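Local coordinates for xylose isomerase-like TIM barrel (Anabaena variabilis ATCC 29413, PDB 2QW5) that probably acts as a zinc-binding sugar phosphate isomerase or epimerase, holding d-xylose and zinc in its barrel, at the interface of chains A and B and the interface of chains A and C. Sequence-based numbering; all coordinates share one arbitrary frame. Chains: chain A/B/C, Xylose isomerase-like TIM barrel.

Contact 1: the interface of chains A and B. Residues chain A 290-291, 293-296; chain B 137, 147-148, 151, 187, 190.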
ATOM      1  N   THR A 290       8.462   4.069 -13.972  1.00 18.24           N
ATOM      2  CA  THR A 290       9.484   3.779 -12.940  1.00 17.86           C
ATOM      3  C   THR A 290       8.965   2.910 -11.800  1.00 19.36           C
ATOM      4  O   THR A 290       9.587   1.895 -11.438  1.00 18.51           O
ATOM      5  CB  THR A 290      10.169   5.072 -12.455  1.00 21.12           C
ATOM      6  OG1 THR A 290       9.168   6.061 -12.188  1.00 24.16           O
ATOM      7  CG2 THR A 290      11.094   5.574 -13.519  1.00 13.77           C
ATOM      8  N   ASN A 291       7.777   3.239 -11.311  1.00 17.88           N
ATOM      9  CA  ASN A 291       7.162   2.435 -10.257  1.00 16.41           C
ATOM     10  C   ASN A 291       6.499   1.139 -10.747  1.00 16.36           C
ATOM     11  O   ASN A 291       6.747   0.106 -10.168  1.00 17.47           O
ATOM     12  CB  ASN A 291       6.154   3.266  -9.451  1.00 19.07           C
ATOM     13  CG  ASN A 291       5.815   2.645  -8.091  1.00 23.09           C
ATOM     14  OD1 ASN A 291       4.681   2.284  -7.842  1.00 33.47           O
ATOM     15  ND2 ASN A 291       6.788   2.503  -7.241  1.00 15.79           N
ATOM     16  N   LEU A 293       6.936  -0.696 -13.486  1.00 16.78           N
ATOM     17  CA  LEU A 293       7.952  -1.645 -13.994  1.00 18.26           C
ATOM     18  C   LEU A 293       9.190  -1.796 -13.088  1.00 15.91           C
ATOM     19  O   LEU A 293      10.119  -2.538 -13.441  1.00 13.31           O
ATOM     20  CB  LEU A 293       8.348  -1.303 -15.424  1.00 16.32           C
ATOM     21  CG  LEU A 293       7.217  -1.267 -16.480  1.00 23.40           C
ATOM     22  CD1 LEU A 293       7.810  -1.170 -17.838  1.00 16.97           C
ATOM     23  CD2 LEU A 293       6.322  -2.490 -16.411  1.00 24.41           C
ATOM     24  N   ARG A 294       9.218  -1.098 -11.945  1.00 18.17           N
ATOM     25  CA  ARG A 294      10.315  -1.193 -10.945  1.00 16.34           C
ATOM     26  C   ARG A 294      11.646  -0.962 -11.613  1.00 15.92           C
ATOM     27  O   ARG A 294      12.537  -1.796 -11.590  1.00 16.44           O
ATOM     28  CB  ARG A 294      10.233  -2.535 -10.185  1.00 15.15           C
ATOM     29  CG  ARG A 294       8.931  -2.599  -9.381  1.00 20.41           C
ATOM     30  CD  ARG A 294       8.839  -3.886  -8.609  1.00 21.04           C
ATOM     31  NE  ARG A 294       7.765  -3.806  -7.639  1.00 20.29           N
ATOM     32  CZ  ARG A 294       7.357  -4.784  -6.833  1.00 24.09           C
ATOM     33  NH1 ARG A 294       7.855  -6.008  -6.895  1.00 22.07           N
ATOM     34  NH2 ARG A 294       6.390  -4.528  -5.964  1.00 31.41           N
ATOM     35  N   LEU A 295      11.756   0.221 -12.229  1.00 16.38           N
ATOM     36  CA  LEU A 295      12.892   0.544 -13.048  1.00 16.36           C
ATOM     37  C   LEU A 295      14.012   1.160 -12.222  1.00 16.83           C
ATOM     38  O   LEU A 295      13.941   2.304 -11.834  1.00 15.34           O
ATOM     39  CB  LEU A 295      12.491   1.464 -14.220  1.00 16.74           C
ATOM     40  CG  LEU A 295      11.477   0.904 -15.233  1.00 13.74           C
ATOM     41  CD1 LEU A 295      11.102   1.974 -16.281  1.00 15.82           C
ATOM     42  CD2 LEU A 295      12.010  -0.389 -15.852  1.00 14.50           C
ATOM     43  N   THR A 296      15.024   0.349 -11.958  1.00 17.75           N
ATOM     44  CA  THR A 296      16.200   0.753 -11.213  1.00 17.27           C
ATOM     45  C   THR A 296      17.254   1.345 -12.182  1.00 18.12           C
ATOM     46  O   THR A 296      18.163   2.052 -11.746  1.00 22.37           O
ATOM     47  CB  THR A 296      16.796  -0.418 -10.435  1.00 15.74           C
ATOM     48  OG1 THR A 296      17.314  -1.354 -11.372  1.00 17.94           O
ATOM     49  CG2 THR A 296      15.716  -1.133  -9.499  1.00 11.67           C
TER
ATOM     50  N   PHE B 137      12.800  -1.677  -1.186  1.00 20.35           N
ATOM     51  CA  PHE B 137      12.968  -0.576  -2.130  1.00 18.85           C
ATOM     52  C   PHE B 137      12.950   0.701  -1.307  1.00 19.75           C
ATOM     53  O   PHE B 137      12.050   0.873  -0.494  1.00 22.29           O
ATOM     54  CB  PHE B 137      11.867  -0.592  -3.211  1.00 19.34           C
ATOM     55  CG  PHE B 137      11.903  -1.804  -4.096  1.00 14.89           C
ATOM     56  CD1 PHE B 137      12.630  -1.825  -5.267  1.00 22.67           C
ATOM     57  CD2 PHE B 137      11.151  -2.938  -3.754  1.00 22.84           C
ATOM     58  CE1 PHE B 137      12.626  -2.983  -6.116  1.00 17.04           C
ATOM     59  CE2 PHE B 137      11.155  -4.072  -4.551  1.00 15.57           C
ATOM     60  CZ  PHE B 137      11.880  -4.099  -5.744  1.00 18.82           C
ATOM     61  N   TRP B 147      13.570   5.709  -7.665  1.00 14.02           N
ATOM     62  CA  TRP B 147      13.930   4.871  -8.812  1.00 16.08           C
ATOM     63  C   TRP B 147      14.983   5.493  -9.730  1.00 17.33           C
ATOM     64  O   TRP B 147      15.393   6.644  -9.532  1.00 16.14           O
ATOM     65  CB  TRP B 147      12.644   4.620  -9.632  1.00 18.62           C
ATOM     66  CG  TRP B 147      11.566   3.877  -8.943  1.00 13.96           C
ATOM     67  CD1 TRP B 147      10.356   4.371  -8.555  1.00 16.38           C
ATOM     68  CD2 TRP B 147      11.579   2.508  -8.568  1.00 15.23           C
ATOM     69  NE1 TRP B 147       9.614   3.379  -7.944  1.00 16.78           N
ATOM     70  CE2 TRP B 147      10.337   2.224  -7.962  1.00 15.50           C
ATOM     71  CE3 TRP B 147      12.510   1.483  -8.700  1.00 18.70           C
ATOM     72  CZ2 TRP B 147      10.024   0.950  -7.463  1.00 14.12           C
ATOM     73  CZ3 TRP B 147      12.194   0.232  -8.244  1.00 15.75           C
ATOM     74  CH2 TRP B 147      10.964  -0.020  -7.609  1.00 14.51           C
ATOM     75  N   SER B 148      15.387   4.697 -10.724  1.00 17.40           N
ATOM     76  CA  SER B 148      16.224   5.084 -11.845  1.00 16.87           C
ATOM     77  C   SER B 148      17.443   5.904 -11.417  1.00 15.81           C
ATOM     78  O   SER B 148      18.151   5.500 -10.483  1.00 18.41           O
ATOM     79  CB  SER B 148      15.341   5.755 -12.945  1.00 15.29           C
ATOM     80  OG  SER B 148      16.100   6.113 -14.110  1.00 22.40           O
ATOM     81  N   LEU B 151      17.762   6.566  -7.701  1.00 17.84           N
ATOM     82  CA  LEU B 151      18.078   5.327  -6.999  1.00 14.68           C
ATOM     83  C   LEU B 151      19.557   4.944  -7.155  1.00 16.55           C
ATOM     84  O   LEU B 151      20.202   4.559  -6.174  1.00 17.11           O
ATOM     85  CB  LEU B 151      17.191   4.139  -7.470  1.00 16.35           C
ATOM     86  CG  LEU B 151      17.497   2.806  -6.825  1.00 16.99           C
ATOM     87  CD1 LEU B 151      17.380   2.895  -5.284  1.00 20.00           C
ATOM     88  CD2 LEU B 151      16.540   1.736  -7.411  1.00 16.21           C
ATOM     89  N   HIS B 187      15.571  -6.485 -10.786  1.00 16.87           N
ATOM     90  CA  HIS B 187      14.894  -5.239 -10.375  1.00 14.04           C
ATOM     91  C   HIS B 187      13.433  -5.471  -9.932  1.00 14.68           C
ATOM     92  O   HIS B 187      12.910  -4.709  -9.138  1.00 14.26           O
ATOM     93  CB  HIS B 187      14.868  -4.240 -11.535  1.00 16.85           C
ATOM     94  CG  HIS B 187      13.997  -4.671 -12.687  1.00 14.12           C
ATOM     95  ND1 HIS B 187      12.703  -4.226 -12.848  1.00 13.13           N
ATOM     96  CD2 HIS B 187      14.211  -5.564 -13.681  1.00 16.98           C
ATOM     97  CE1 HIS B 187      12.179  -4.799 -13.912  1.00 17.89           C
ATOM     98  NE2 HIS B 187      13.071  -5.616 -14.435  1.00 13.64           N
ATOM     99  N   THR B 190      14.159  -6.488  -6.053  1.00 13.63           N
ATOM    100  CA  THR B 190      14.978  -5.783  -5.070  1.00 12.82           C
ATOM    101  C   THR B 190      15.647  -4.597  -5.753  1.00 12.86           C
ATOM    102  O   THR B 190      15.791  -4.653  -6.952  1.00 12.92           O
ATOM    103  CB  THR B 190      16.013  -6.802  -4.459  1.00 15.88           C
ATOM    104  OG1 THR B 190      16.435  -6.354  -3.161  1.00 13.82           O
ATOM    105  CG2 THR B 190      17.192  -7.081  -5.379  1.00 15.12           C
TER
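B:Trp147 lies flat against a turn of chain A. The carbonyl oxygen A:Thr290 O sits above the middle of one indole face, 3.5 Å from B:Trp147 CD2, while A:Arg294 CA presses on the same face nearer the rim, 3.6 Å from B:Trp147 CZ3. The extended A:Arg294 chain then leaves past the CH2 corner and crosses B:Phe137 at about a right angle. A:Asn291 comes to the indole edge, its amide turned 62° from the ring; the modelled ND2 lies 3.0 Å from B:Trp147 NE1, donor against donor, so the amide's orientation is doubtful; turned over, OD1 could accept from the indole N-H. B:His187 CG stands between its own backbone N and carbonyl carbon (chi1 67°), and ND1 gives a hydrogen bond of 2.7 Å to A:Arg294 O from well above the carbonyl plane. B:Ser148 N, at the start of helix 148-176, bonds A:Leu295 O at 3.0 Å. The methyl A:Thr296 CG2 fits alongside B:Leu151 CD2, 3.6 Å away. An alanine in place of B:Trp147 would probably open a gap beside A:Thr290 O and leave the A:Arg294 chain without its ring. B:His187 lies in sequence between sugar-pocket residues B:Ile185 and B:Glu189, so the pairing may steady that site.

Contact 2: the interface of chains A and B. Residues chain A 220, 224-227, 230, 262, 265-266; chain B 259-260.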
ATOM      1  N   GLU A 220       7.046 -13.215 -23.741  1.00 15.33           N
ATOM      2  CA  GLU A 220       7.231 -14.647 -24.100  1.00 13.67           C
ATOM      3  C   GLU A 220       8.356 -15.287 -23.280  1.00 15.83           C
ATOM      4  O   GLU A 220       8.190 -16.360 -22.695  1.00 14.65           O
ATOM      5  CB  GLU A 220       7.495 -14.824 -25.595  1.00 18.29           C
ATOM      6  CG  GLU A 220       7.652 -16.297 -26.064  1.00 16.06           C
ATOM      7  CD  GLU A 220       6.467 -17.151 -25.700  1.00 16.50           C
ATOM      8  OE1 GLU A 220       5.340 -16.624 -25.757  1.00 21.18           O
ATOM      9  OE2 GLU A 220       6.662 -18.345 -25.368  1.00 16.65           O
ATOM     10  N   GLY A 224       6.698 -17.649 -20.943  1.00 17.15           N
ATOM     11  CA  GLY A 224       6.423 -18.705 -21.917  1.00 19.53           C
ATOM     12  C   GLY A 224       7.053 -20.050 -21.641  1.00 17.89           C
ATOM     13  O   GLY A 224       7.899 -20.209 -20.773  1.00 16.94           O
ATOM     14  N   GLU A 225       6.690 -20.995 -22.483  1.00 20.25           N
ATOM     15  CA  GLU A 225       7.008 -22.400 -22.282  1.00 19.26           C
ATOM     16  C   GLU A 225       8.209 -22.955 -23.025  1.00 21.23           C
ATOM     17  O   GLU A 225       8.446 -24.186 -23.009  1.00 19.52           O
ATOM     18  CB  GLU A 225       5.716 -23.185 -22.575  1.00 17.47           C
ATOM     19  CG  GLU A 225       4.615 -22.803 -21.600  1.00 20.15           C
ATOM     20  CD  GLU A 225       3.285 -23.481 -21.843  1.00 26.48           C
ATOM     21  OE1 GLU A 225       2.629 -23.183 -22.856  1.00 29.00           O
ATOM     22  OE2 GLU A 225       2.857 -24.258 -20.957  1.00 41.71           O
ATOM     23  N   GLY A 226       9.019 -22.078 -23.611  1.00 19.20           N
ATOM     24  CA  GLY A 226      10.195 -22.508 -24.329  1.00 19.32           C
ATOM     25  C   GLY A 226      10.034 -22.601 -25.845  1.00 17.90           C
ATOM     26  O   GLY A 226       8.889 -22.628 -26.402  1.00 15.32           O
ATOM     27  N   PRO A 227      11.167 -22.701 -26.534  1.00 21.02           N
ATOM     28  CA  PRO A 227      11.116 -22.655 -27.998  1.00 23.82           C
ATOM     29  C   PRO A 227      10.320 -23.745 -28.740  1.00 23.47           C
ATOM     30  O   PRO A 227       9.728 -23.423 -29.795  1.00 20.42           O
ATOM     31  CB  PRO A 227      12.590 -22.568 -28.391  1.00 22.62           C
ATOM     32  CG  PRO A 227      13.311 -23.124 -27.276  1.00 21.14           C
ATOM     33  CD  PRO A 227      12.553 -22.815 -26.048  1.00 22.37           C
ATOM     34  N   PHE A 230       6.583 -22.960 -28.104  1.00 17.76           N
ATOM     35  CA  PHE A 230       6.375 -21.687 -28.803  1.00 18.05           C
ATOM     36  C   PHE A 230       6.215 -21.788 -30.332  1.00 17.87           C
ATOM     37  O   PHE A 230       5.324 -21.135 -30.906  1.00 18.24           O
ATOM     38  CB  PHE A 230       7.519 -20.746 -28.481  1.00 17.30           C
ATOM     39  CG  PHE A 230       7.432 -19.434 -29.190  1.00 18.27           C
ATOM     40  CD1 PHE A 230       6.408 -18.537 -28.875  1.00 25.25           C
ATOM     41  CD2 PHE A 230       8.391 -19.064 -30.142  1.00 21.17           C
ATOM     42  CE1 PHE A 230       6.339 -17.296 -29.505  1.00 19.96           C
ATOM     43  CE2 PHE A 230       8.317 -17.844 -30.770  1.00 16.86           C
ATOM     44  CZ  PHE A 230       7.289 -16.964 -30.460  1.00 19.44           C
ATOM     45  N   PRO A 262      16.289 -13.989 -27.082  1.00 18.73           N
ATOM     46  CA  PRO A 262      16.695 -15.128 -27.911  1.00 20.41           C
ATOM     47  C   PRO A 262      16.289 -14.929 -29.378  1.00 19.99           C
ATOM     48  O   PRO A 262      15.337 -15.515 -29.885  1.00 19.62           O
ATOM     49  CB  PRO A 262      15.969 -16.296 -27.237  1.00 20.88           C
ATOM     50  CG  PRO A 262      14.734 -15.721 -26.746  1.00 22.49           C
ATOM     51  CD  PRO A 262      15.046 -14.303 -26.343  1.00 22.41           C
ATOM     52  N   SER A 265      15.772 -18.131 -31.861  1.00 19.46           N
ATOM     53  CA  SER A 265      14.655 -18.993 -31.419  1.00 17.59           C
ATOM     54  C   SER A 265      13.301 -18.350 -31.391  1.00 20.54           C
ATOM     55  O   SER A 265      12.282 -19.033 -31.581  1.00 20.81           O
ATOM     56  CB  SER A 265      14.968 -19.576 -30.052  1.00 20.08           C
ATOM     57  OG  SER A 265      15.878 -20.614 -30.244  1.00 28.67           O
ATOM     58  N   PHE A 266      13.283 -17.041 -31.162  1.00 22.42           N
ATOM     59  CA  PHE A 266      12.050 -16.258 -31.141  1.00 21.35           C
ATOM     60  C   PHE A 266      11.627 -15.878 -32.566  1.00 21.04           C
ATOM     61  O   PHE A 266      10.490 -16.084 -32.938  1.00 20.54           O
ATOM     62  CB  PHE A 266      12.207 -14.992 -30.277  1.00 21.85           C
ATOM     63  CG  PHE A 266      10.980 -14.147 -30.244  1.00 17.45           C
ATOM     64  CD1 PHE A 266       9.866 -14.557 -29.497  1.00 15.00           C
ATOM     65  CD2 PHE A 266      10.899 -12.965 -31.001  1.00 15.85           C
ATOM     66  CE1 PHE A 266       8.698 -13.788 -29.478  1.00 22.07           C
ATOM     67  CE2 PHE A 266       9.729 -12.188 -31.007  1.00 15.74           C
ATOM     68  CZ  PHE A 266       8.621 -12.601 -30.222  1.00 17.93           C
TER
ATOM     69  N   SER B 259      10.617 -23.821 -20.558  1.00 15.31           N
ATOM     70  CA  SER B 259      10.970 -22.403 -20.352  1.00 13.77           C
ATOM     71  C   SER B 259      11.931 -21.916 -21.358  1.00 14.47           C
ATOM     72  O   SER B 259      12.482 -22.700 -22.098  1.00 16.58           O
ATOM     73  CB  SER B 259      11.608 -22.193 -18.963  1.00 13.92           C
ATOM     74  OG  SER B 259      12.966 -22.580 -18.904  1.00 18.60           O
ATOM     75  N   TRP B 260      12.146 -20.594 -21.315  1.00 12.23           N
ATOM     76  CA  TRP B 260      13.113 -19.918 -22.170  1.00 16.78           C
ATOM     77  C   TRP B 260      14.529 -19.766 -21.556  1.00 19.95           C
ATOM     78  O   TRP B 260      15.300 -18.915 -22.000  1.00 23.96           O
ATOM     79  CB  TRP B 260      12.544 -18.568 -22.579  1.00 14.99           C
ATOM     80  CG  TRP B 260      11.491 -18.693 -23.610  1.00 16.87           C
ATOM     81  CD1 TRP B 260      10.149 -18.771 -23.415  1.00 17.93           C
ATOM     82  CD2 TRP B 260      11.707 -18.794 -25.020  1.00 16.15           C
ATOM     83  NE1 TRP B 260       9.506 -18.873 -24.631  1.00 17.00           N
ATOM     84  CE2 TRP B 260      10.440 -18.895 -25.630  1.00 18.51           C
ATOM     85  CE3 TRP B 260      12.852 -18.726 -25.841  1.00 18.55           C
ATOM     86  CZ2 TRP B 260      10.271 -18.960 -27.024  1.00 17.87           C
ATOM     87  CZ3 TRP B 260      12.679 -18.814 -27.248  1.00 18.50           C
ATOM     88  CH2 TRP B 260      11.393 -18.926 -27.808  1.00 20.09           C
TER
HETATM   89  O   HOH W   1      10.203 -18.782 -19.890  1.00 21.01           O
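The indole of B:Trp260 is plugged into chain A, with the backbone of A:Gly226 and A:Pro227 laid along one face: A:Gly226 CA is over the five-membered ring, 3.8 Å from B:Trp260 CD1. From the opposite side A:Pro262 reaches the rim, its CG 3.7 Å from B:Trp260 CE3. At the edge, B:Trp260 CZ2 points into A:Phe230, 3.6 Å from CG, with the two rings 71° apart, and A:Ser265 CB meets CZ3 at 3.7 Å. The pyrrole N-H is used too. B:Trp260 NE1 gives a fairly straight hydrogen bond (158° at H, 3.0 Å) to the carboxylate oxygen A:Glu220 OE2, which takes it on its anti side. A:Glu220 gets there by bending at chi2 (56°), which sets its carboxylate steeply across the indole plane. Water 1 joins B:Trp260 N, 3.0 Å away, to A:Gly224 O, 2.9 Å away. In the fold, the socket is built from helix 217-223, the loop leading to the start of helix 227-240, and A:Pro262 with the start of helix 263-273. The plug stands on the loop between strand 243-248 and helix 263-273 of chain B, and two-fold symmetry repeats the arrangement with the chains exchanged.

Contact 3: the interface of chains A and C. Residues chain A 100, 141; chain C 93-94, 103, 106.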
ATOM      1  N   TYR A 100     -21.024  -7.669 -14.462  1.00 19.34           N
ATOM      2  CA  TYR A 100     -22.183  -6.796 -14.629  1.00 19.19           C
ATOM      3  C   TYR A 100     -22.382  -6.394 -16.101  1.00 21.31           C
ATOM      4  O   TYR A 100     -21.503  -5.724 -16.698  1.00 20.28           O
ATOM      5  CB  TYR A 100     -22.052  -5.564 -13.702  1.00 18.30           C
ATOM      6  CG  TYR A 100     -21.688  -5.986 -12.291  1.00 21.00           C
ATOM      7  CD1 TYR A 100     -22.483  -6.934 -11.583  1.00 18.25           C
ATOM      8  CD2 TYR A 100     -20.531  -5.493 -11.659  1.00 20.86           C
ATOM      9  CE1 TYR A 100     -22.124  -7.371 -10.287  1.00 18.79           C
ATOM     10  CE2 TYR A 100     -20.173  -5.922 -10.370  1.00 18.74           C
ATOM     11  CZ  TYR A 100     -20.990  -6.869  -9.692  1.00 17.15           C
ATOM     12  OH  TYR A 100     -20.653  -7.289  -8.441  1.00 19.59           O
ATOM     13  N   ASP A 141     -13.020  -8.610  -0.983  1.00 22.67           N
ATOM     14  CA  ASP A 141     -13.645  -7.365  -0.473  1.00 26.33           C
ATOM     15  C   ASP A 141     -12.876  -6.755   0.706  1.00 29.38           C
ATOM     16  O   ASP A 141     -12.901  -5.532   0.880  1.00 33.62           O
ATOM     17  CB  ASP A 141     -15.108  -7.586  -0.092  1.00 25.40           C
ATOM     18  CG  ASP A 141     -16.022  -7.628  -1.291  1.00 24.56           C
ATOM     19  OD1 ASP A 141     -15.568  -7.453  -2.440  1.00 24.09           O
ATOM     20  OD2 ASP A 141     -17.227  -7.802  -1.083  1.00 27.85           O
TER
ATOM     21  N   THR C  93     -18.289  -5.522  -3.228  1.00 18.15           N
ATOM     22  CA  THR C  93     -19.087  -6.310  -4.181  1.00 20.70           C
ATOM     23  C   THR C  93     -20.571  -6.007  -3.967  1.00 20.06           C
ATOM     24  O   THR C  93     -21.275  -5.685  -4.932  1.00 21.18           O
ATOM     25  CB  THR C  93     -18.816  -7.828  -4.027  1.00 21.27           C
ATOM     26  OG1 THR C  93     -17.430  -8.078  -4.303  1.00 18.33           O
ATOM     27  CG2 THR C  93     -19.650  -8.673  -5.008  1.00 21.82           C
ATOM     28  N   PHE C  94     -21.029  -6.122  -2.718  1.00 19.77           N
ATOM     29  CA  PHE C  94     -22.442  -5.901  -2.359  1.00 19.12           C
ATOM     30  C   PHE C  94     -22.648  -4.429  -2.054  1.00 17.58           C
ATOM     31  O   PHE C  94     -22.831  -4.034  -0.891  1.00 16.06           O
ATOM     32  CB  PHE C  94     -22.873  -6.812  -1.190  1.00 19.85           C
ATOM     33  CG  PHE C  94     -22.570  -8.252  -1.433  1.00 23.70           C
ATOM     34  CD1 PHE C  94     -23.078  -8.901  -2.559  1.00 21.94           C
ATOM     35  CD2 PHE C  94     -21.748  -8.969  -0.555  1.00 32.56           C
ATOM     36  CE1 PHE C  94     -22.779 -10.249  -2.813  1.00 28.46           C
ATOM     37  CE2 PHE C  94     -21.449 -10.318  -0.796  1.00 34.34           C
ATOM     38  CZ  PHE C  94     -21.957 -10.955  -1.931  1.00 34.39           C
ATOM     39  N   GLN C 103     -25.294  -5.135 -10.068  1.00 17.92           N
ATOM     40  CA  GLN C 103     -24.547  -4.994  -8.836  1.00 16.17           C
ATOM     41  C   GLN C 103     -25.493  -4.487  -7.724  1.00 16.51           C
ATOM     42  O   GLN C 103     -25.504  -5.054  -6.634  1.00 21.31           O
ATOM     43  CB  GLN C 103     -23.310  -4.085  -9.016  1.00 17.89           C
ATOM     44  CG  GLN C 103     -22.430  -4.145  -7.779  1.00 18.36           C
ATOM     45  CD  GLN C 103     -21.045  -3.549  -7.953  1.00 14.03           C
ATOM     46  OE1 GLN C 103     -20.784  -2.799  -8.866  1.00 21.70           O
ATOM     47  NE2 GLN C 103     -20.155  -3.900  -7.041  1.00 16.75           N
ATOM     48  N   GLU C 106     -27.844  -7.374  -6.654  1.00 22.49           N
ATOM     49  CA  GLU C 106     -27.120  -8.344  -5.845  1.00 21.17           C
ATOM     50  C   GLU C 106     -26.884  -7.785  -4.418  1.00 21.95           C
ATOM     51  O   GLU C 106     -27.047  -8.524  -3.447  1.00 19.67           O
ATOM     52  CB  GLU C 106     -25.858  -8.811  -6.598  1.00 22.95           C
ATOM     53  CG  GLU C 106     -26.305  -9.665  -7.812  1.00 33.72           C
ATOM     54  CD  GLU C 106     -25.236  -9.940  -8.843  1.00 33.64           C
ATOM     55  OE1 GLU C 106     -24.041 -10.011  -8.467  1.00 58.36           O
ATOM     56  OE2 GLU C 106     -25.622 -10.147 -10.029  1.00 57.16           O
TER
HETATM   57  O   HOH W   2     -22.548  -8.599  -7.011  1.00 35.48           O
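The torsions bring A:Tyr100 and C:Gln103 flat to flat: A:Tyr100 CG is anti to its carbonyl carbon (chi1 -48°), while C:Gln103 CG is anti to its backbone N (chi1 -171°) and the rest of that chain runs out extended under the phenol. In the deposited assembly this joins two copies of the xylose isomerase-like TIM barrel. C:Gln103 CB lies beneath the centre of the tyrosine ring, 3.7 Å from A:Tyr100 CZ, and the amide continues along the same face, only 18° from parallel, with C:Gln103 CD 3.5 Å from A:Tyr100 CE2. The amide's rotation is fixed from within chain C, where NE2 gives a hydrogen bond to the backbone oxygen C:Thr93 O at 3.0 Å, in the plane of the amide. C:Gln103, itself in contact with A:Tyr100, thus also ties helix 101-120 to the loop that carries C:Thr93. At the rim of the phenol, A:Tyr100 OH is linked through water 2, 2.7 Å away, to C:Glu106 OE1, whose carboxylate also comes to the edge of the ring. The other bridge is tip to tip. The hydroxyl C:Thr93 OG1 donates to A:Asp141 OD1 at 2.7 Å, meeting the syn lone pair on the side of the other carboxylate oxygen. C:Thr93 N adds a weak hydrogen bond to A:Asp141 OD2 at 3.3 Å, and the two side chains cross at about a right angle.

Chain A meets chain B through contact 1 and contact 2, whose C-alpha centres are about 26 Å apart, and chain C through contact 3, about 35 Å from contact 1 and 40 Å from contact 2. No residue position is shared. However, the loop between strand 125-128 and helix 148-176 supplies B:Phe137 and B:Trp147 to contact 1 and A:Asp141 to contact 3, so in each copy it can serve both neighbours. Because both interfaces are two-fold symmetric, the two kinds of pairing together can build the deposited assembly of four copies, though the structure alone does not show that this tetramer forms in the cell.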